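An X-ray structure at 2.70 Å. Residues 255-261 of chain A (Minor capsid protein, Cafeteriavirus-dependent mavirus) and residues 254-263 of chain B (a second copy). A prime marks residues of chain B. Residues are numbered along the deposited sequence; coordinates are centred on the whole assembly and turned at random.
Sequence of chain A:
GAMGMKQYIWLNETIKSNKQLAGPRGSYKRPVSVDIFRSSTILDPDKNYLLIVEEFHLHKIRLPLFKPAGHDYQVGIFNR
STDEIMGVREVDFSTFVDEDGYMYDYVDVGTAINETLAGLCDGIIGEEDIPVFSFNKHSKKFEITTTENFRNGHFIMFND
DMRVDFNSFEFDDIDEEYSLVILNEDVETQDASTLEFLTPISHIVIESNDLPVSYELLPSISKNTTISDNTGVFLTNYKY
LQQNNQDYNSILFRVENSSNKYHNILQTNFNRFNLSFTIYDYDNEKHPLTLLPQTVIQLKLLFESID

Chain A (255-261) VENSSNK
Chain B (254-263) RVENSSNKYH

Residues 255-261 of chain A form an irregular loop that meets the equivalent segment of a second copy, residues 254′-263′, which is loop through most of its length and extended at Arg254′ and His263′. In chain A the backbone is extended at Val255 (phi/psi -73/151) and Glu256 (-81/149), turns at Asn257 (-40/-65) and Ser258 (-108/72), extends again at Ser259 (-81/154), then bends through Asn260 (-95/-2) and Lys261 (-79/59). Chain B follows a similar course: Val255′ -69/120, Glu256′ -67/165, Asn257′ -61/-48, Ser258′ -65/91, Ser259′ -97/106, Asn260′ -113/-21, Lys261′ -77/59, Tyr262′ -99/149. The last bend of chain B is closed by a backbone hydrogen bond from Tyr262′ N to Asn260′ O (2.7 Å); in chain A, Lys261 N donates to Ser259 OG (3.2 Å), with Ser259 chi1 t directing its hydroxyl back to its own loop.

Judged by their end-to-end CA vectors, the stretches run in roughly the same sense, without strand pairing. The copies are out of exact register: the CA atoms of Ser258 and Asn257′ lie 4.6 Å apart. There the carbonyls crowd, Ser258 O to Asn257′ O being 2.8 Å; both are acceptors, so the approach is no hydrogen bond. The contact is small, burying 321 Å² over both sides.

Asn257′, chi1 p (45°) and chi2 -48°, points toward chain A and has the largest covered area of any residue here. Its CB packs 3.7 Å from Glu256 CB and 4.0 Å from Ser258 CB, while its ND2 lies 3.6 Å from Asn257 CB. A short side chain suits this place, where the backbones come close. Glu256 also points toward chain B, but with chi1 m (-42°), chi2 p (87°) and chi3 54° its OE1 remains 4.4 Å from Val255′ O, so the contact rests on its aliphatic base. Ser258 lies sideways with chi1 t, its small side chain fitting beside Asn257′.

The polar link comes from Asn260, buried and directed toward chain B with chi1 m (-60°) and chi2 -42°. Its ND2 donates a weak but nearly straight hydrogen bond to Ser259′ OG (3.3 Å, 176°); Ser259′ points toward chain A with chi1 t. The same ND2 lies 4.2 Å from Val255′ CG1 (chi1 t), giving the amide an apolar neighbour. Tyr262′ starts sideways, but with chi1 m (-75°) and chi2 -66° its long ring carries OH to 3.4 Å from Asn260 OD1; this pair is a contact, and OH is hydrogen-bonded elsewhere in the structure.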

# COMPACT_ATOMS: atom_id res chain seq x y z
N VAL A 255 2.75 -16.49 3.26
CA VAL A 255 1.35 -16.87 3.05
C VAL A 255 0.41 -15.91 3.78
O VAL A 255 0.76 -15.33 4.82
CB VAL A 255 1.13 -18.37 3.44
CG1 VAL A 255 -0.29 -18.70 3.89
CG2 VAL A 255 1.47 -19.26 2.26
N GLU A 256 -0.78 -15.76 3.22
CA GLU A 256 -1.84 -14.92 3.76
C GLU A 256 -2.54 -15.71 4.87
O GLU A 256 -2.62 -16.94 4.79
CB GLU A 256 -2.86 -14.53 2.67
CG GLU A 256 -2.27 -14.15 1.31
CD GLU A 256 -2.03 -15.34 0.38
OE1 GLU A 256 -2.98 -16.12 0.14
OE2 GLU A 256 -0.88 -15.50 -0.09
N ASN A 257 -3.06 -15.02 5.88
CA ASN A 257 -3.67 -15.65 7.08
C ASN A 257 -4.51 -16.89 6.75
O ASN A 257 -4.18 -18.01 7.16
CB ASN A 257 -4.51 -14.60 7.86
CG ASN A 257 -5.43 -15.22 8.90
OD1 ASN A 257 -5.18 -16.31 9.42
ND2 ASN A 257 -6.51 -14.52 9.22
N SER A 258 -5.59 -16.67 6.01
CA SER A 258 -6.54 -17.72 5.59
C SER A 258 -6.42 -18.05 4.10
O SER A 258 -7.29 -17.71 3.29
CB SER A 258 -7.97 -17.30 5.95
OG SER A 258 -8.88 -18.38 5.82
N SER A 259 -5.33 -18.72 3.74
CA SER A 259 -5.12 -19.19 2.36
C SER A 259 -5.88 -20.49 2.10
O SER A 259 -6.15 -21.26 3.03
CB SER A 259 -3.64 -19.41 2.07
OG SER A 259 -3.44 -19.66 0.69
N ASN A 260 -6.22 -20.72 0.84
CA ASN A 260 -6.79 -21.99 0.37
C ASN A 260 -5.74 -22.95 -0.19
O ASN A 260 -6.09 -24.07 -0.57
CB ASN A 260 -7.83 -21.74 -0.74
CG ASN A 260 -8.99 -20.88 -0.29
OD1 ASN A 260 -9.52 -21.05 0.81
ND2 ASN A 260 -9.42 -19.96 -1.15
N LYS A 261 -4.46 -22.54 -0.23
CA LYS A 261 -3.42 -23.26 -1.00
C LYS A 261 -2.88 -24.52 -0.31
O LYS A 261 -1.68 -24.65 -0.05
CB LYS A 261 -2.26 -22.31 -1.33
CG LYS A 261 -2.66 -21.10 -2.16
CD LYS A 261 -1.47 -20.18 -2.41
CE LYS A 261 -0.59 -20.68 -3.56
NZ LYS A 261 -1.21 -20.45 -4.90
N ARG B 254 -5.75 -12.69 -8.13
CA ARG B 254 -5.42 -13.68 -7.11
C ARG B 254 -6.32 -13.48 -5.91
O ARG B 254 -6.52 -12.35 -5.47
CB ARG B 254 -3.95 -13.56 -6.71
CG ARG B 254 -2.98 -14.07 -7.76
CD ARG B 254 -1.54 -13.84 -7.35
NE ARG B 254 -1.16 -12.42 -7.38
CZ ARG B 254 0.03 -11.93 -7.05
NH1 ARG B 254 1.02 -12.74 -6.65
NH2 ARG B 254 0.26 -10.63 -7.13
N VAL B 255 -6.88 -14.57 -5.41
CA VAL B 255 -7.80 -14.54 -4.28
C VAL B 255 -7.06 -14.14 -3.00
O VAL B 255 -6.10 -14.80 -2.60
CB VAL B 255 -8.52 -15.91 -4.13
CG1 VAL B 255 -9.23 -16.08 -2.80
CG2 VAL B 255 -9.54 -16.09 -5.24
N GLU B 256 -7.48 -13.03 -2.40
CA GLU B 256 -7.06 -12.66 -1.04
C GLU B 256 -7.61 -13.66 -0.01
O GLU B 256 -8.53 -14.43 -0.30
CB GLU B 256 -7.46 -11.22 -0.67
CG GLU B 256 -8.94 -10.95 -0.36
CD GLU B 256 -9.82 -10.85 -1.60
OE1 GLU B 256 -9.95 -11.86 -2.34
OE2 GLU B 256 -10.39 -9.77 -1.85
N ASN B 257 -7.06 -13.62 1.19
CA ASN B 257 -7.38 -14.63 2.23
C ASN B 257 -8.85 -14.74 2.68
O ASN B 257 -9.38 -15.85 2.75
CB ASN B 257 -6.45 -14.51 3.45
CG ASN B 257 -6.26 -13.08 3.94
OD1 ASN B 257 -5.99 -12.17 3.14
ND2 ASN B 257 -6.37 -12.87 5.25
N SER B 258 -9.51 -13.61 2.99
CA SER B 258 -10.92 -13.64 3.41
C SER B 258 -11.77 -14.12 2.23
O SER B 258 -12.21 -13.33 1.39
CB SER B 258 -11.40 -12.27 3.93
OG SER B 258 -11.58 -11.32 2.89
N SER B 259 -11.98 -15.44 2.18
CA SER B 259 -12.47 -16.14 0.98
C SER B 259 -13.98 -16.39 1.02
O SER B 259 -14.44 -17.26 1.75
CB SER B 259 -11.72 -17.47 0.82
OG SER B 259 -12.12 -18.15 -0.36
N ASN B 260 -14.72 -15.62 0.22
CA ASN B 260 -16.19 -15.74 0.14
C ASN B 260 -16.74 -16.24 -1.20
O ASN B 260 -17.85 -16.76 -1.22
CB ASN B 260 -16.86 -14.39 0.50
CG ASN B 260 -17.28 -14.30 1.97
OD1 ASN B 260 -17.46 -15.30 2.65
ND2 ASN B 260 -17.47 -13.07 2.44
N LYS B 261 -15.99 -16.12 -2.30
CA LYS B 261 -16.54 -16.34 -3.66
C LYS B 261 -16.74 -17.82 -4.04
O LYS B 261 -16.20 -18.30 -5.04
CB LYS B 261 -15.67 -15.63 -4.72
CG LYS B 261 -15.68 -14.11 -4.63
CD LYS B 261 -15.14 -13.49 -5.92
CE LYS B 261 -15.14 -11.97 -5.87
NZ LYS B 261 -16.50 -11.40 -6.06
N TYR B 262 -17.55 -18.52 -3.25
CA TYR B 262 -17.82 -19.95 -3.42
C TYR B 262 -19.14 -20.19 -4.16
O TYR B 262 -20.08 -19.40 -4.04
CB TYR B 262 -17.88 -20.63 -2.05
CG TYR B 262 -16.53 -20.85 -1.38
CD1 TYR B 262 -15.60 -21.72 -1.93
CD2 TYR B 262 -16.21 -20.20 -0.18
CE1 TYR B 262 -14.36 -21.94 -1.32
CE2 TYR B 262 -14.97 -20.41 0.43
CZ TYR B 262 -14.05 -21.28 -0.14
OH TYR B 262 -12.82 -21.51 0.44
N HIS B 263 -19.19 -21.29 -4.91
CA HIS B 263 -20.39 -21.73 -5.61
C HIS B 263 -20.60 -23.23 -5.42
O HIS B 263 -19.65 -24.01 -5.49
CB HIS B 263 -20.30 -21.42 -7.10
CG HIS B 263 -20.20 -19.96 -7.40
ND1 HIS B 263 -21.27 -19.10 -7.29
CD2 HIS B 263 -19.14 -19.20 -7.78
CE1 HIS B 263 -20.89 -17.88 -7.59
NE2 HIS B 263 -19.60 -17.91 -7.89